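Local coordinates for exonuclease mut-7 homolog (Aedes aegypti, PDB 7JW2), which trims the 3' ends of Argonaute-bound microRNAs as a magnesium-dependent 3'-5' exoribonuclease, represented here by its exonuclease domain, at the interface of chains A and B. Residues are numbered along the deposited sequence; one frame, centred on the assembly and turned at random. Chains: chain A/B, Exonuclease mut-7 homolog.

The interface of chains A and B. Residues chain A 18, 22, 74; chain B 22, 25, 78, 81-82.
A:Tyr22 meets its own symmetry mate, B:Tyr22, near the two-fold axis, where helices 18-28 of the two copies face each other. The rings lie nearly parallel but side by side, their CD1-CE1 edges meeting rather than their faces, with CD1 of A:Tyr22 3.3 Å from CD1 of B:Tyr22. In both tyrosines CG lies anti to the carbonyl carbon (chi1 -77° in A:Tyr22), which carries the ring along the interface and its hydroxyl to helix 73-84 of the other chain. There B:Asn82 sits over the ring face at its hydroxyl end, the amide plane 80° from the ring plane. Its ND2 gives a weak hydrogen bond to A:Tyr22 OH at 3.3 Å, perhaps weak because it comes from well outside the ring plane. B:Asn82 ND2 also bonds to B:Ala78 O at 2.8 Å, one helical turn back. This helps fix the amide's rotation and sends OD1 to a water that also joins the side-chain amines of A:Lys18 and B:Lys81. Their NZ atoms, A:Lys18 NZ and B:Lys81 NZ, lie 3.4 Å apart, a pairing that the shared water and amide oxygen probably ease. A:Leu74 supplies the greasy part: its CB lies 3.8 Å from CD of B:Lys81, whose alkyl chain, extended as far as CE, runs past it oppositely before a bend at chi4 (-67°) turns NZ to the water. A:Leu74 CD1 packs on the methyl of B:Ala78, whose small size probably lets helix 73-84 of each chain come close. The patch, repeated by symmetry, joins two exonuclease domains in the crystal; this helix-to-helix dimer may reflect crystal packing.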
# COMPACT_ATOMS: atom_id res chain seq x y z
N LYS A 18 2.33 5.08 8.12
CA LYS A 18 1.41 4.52 7.13
C LYS A 18 2.09 4.39 5.78
O LYS A 18 1.88 3.39 5.08
CB LYS A 18 0.13 5.36 7.04
CG LYS A 18 -1.07 4.55 7.53
CD LYS A 18 -2.30 5.35 7.93
CE LYS A 18 -2.88 4.73 9.20
NZ LYS A 18 -4.36 4.62 9.21
N TYR A 22 2.35 0.75 3.63
CA TYR A 22 1.92 0.48 2.26
C TYR A 22 3.10 0.14 1.36
O TYR A 22 2.94 -0.63 0.40
CB TYR A 22 1.10 1.66 1.72
CG TYR A 22 -0.29 1.61 2.31
CD1 TYR A 22 -1.17 0.61 1.94
CD2 TYR A 22 -0.70 2.52 3.26
CE1 TYR A 22 -2.44 0.53 2.49
CE2 TYR A 22 -1.97 2.45 3.82
CZ TYR A 22 -2.83 1.45 3.43
OH TYR A 22 -4.09 1.37 3.99
N LEU A 74 -8.98 -0.69 8.32
CA LEU A 74 -8.72 -0.86 6.89
C LEU A 74 -7.30 -1.36 6.65
O LEU A 74 -7.07 -2.19 5.77
CB LEU A 74 -8.96 0.46 6.15
CG LEU A 74 -8.66 0.59 4.65
CD1 LEU A 74 -7.19 0.80 4.32
CD2 LEU A 74 -9.21 -0.58 3.89
N TYR B 22 -0.18 -0.12 -4.35
CA TYR B 22 0.20 0.15 -2.97
C TYR B 22 1.46 1.00 -2.89
O TYR B 22 1.61 1.77 -1.94
CB TYR B 22 0.32 -1.18 -2.20
CG TYR B 22 -1.08 -1.62 -1.83
CD1 TYR B 22 -1.80 -0.89 -0.90
CD2 TYR B 22 -1.72 -2.65 -2.49
CE1 TYR B 22 -3.11 -1.22 -0.57
CE2 TYR B 22 -3.04 -2.99 -2.18
CZ TYR B 22 -3.72 -2.27 -1.22
OH TYR B 22 -5.03 -2.57 -0.87
N LEU B 25 0.10 4.41 -3.16
CA LEU B 25 -0.52 4.84 -1.91
C LEU B 25 0.53 5.20 -0.87
O LEU B 25 0.31 6.11 -0.07
CB LEU B 25 -1.44 3.75 -1.34
CG LEU B 25 -2.81 3.60 -2.00
CD1 LEU B 25 -3.64 2.56 -1.26
CD2 LEU B 25 -3.55 4.93 -2.07
N ALA B 78 -9.21 1.71 0.22
CA ALA B 78 -7.94 2.23 0.70
C ALA B 78 -7.60 3.55 0.03
O ALA B 78 -7.05 4.45 0.67
CB ALA B 78 -6.83 1.22 0.46
N LYS B 81 -9.95 6.16 1.60
CA LYS B 81 -9.61 6.52 2.97
C LYS B 81 -8.30 7.31 3.03
O LYS B 81 -8.21 8.29 3.78
CB LYS B 81 -9.52 5.26 3.83
CG LYS B 81 -9.12 5.56 5.27
CD LYS B 81 -8.93 4.29 6.06
CE LYS B 81 -8.64 4.60 7.54
NZ LYS B 81 -7.31 5.29 7.72
N ASN B 82 -7.29 6.89 2.27
CA ASN B 82 -5.96 7.49 2.37
C ASN B 82 -5.77 8.75 1.53
O ASN B 82 -4.75 9.42 1.70
CB ASN B 82 -4.89 6.48 1.96
CG ASN B 82 -4.70 5.39 3.00
OD1 ASN B 82 -4.20 5.65 4.10
ND2 ASN B 82 -5.08 4.17 2.65
O HOH W 1 -5.12 4.12 6.23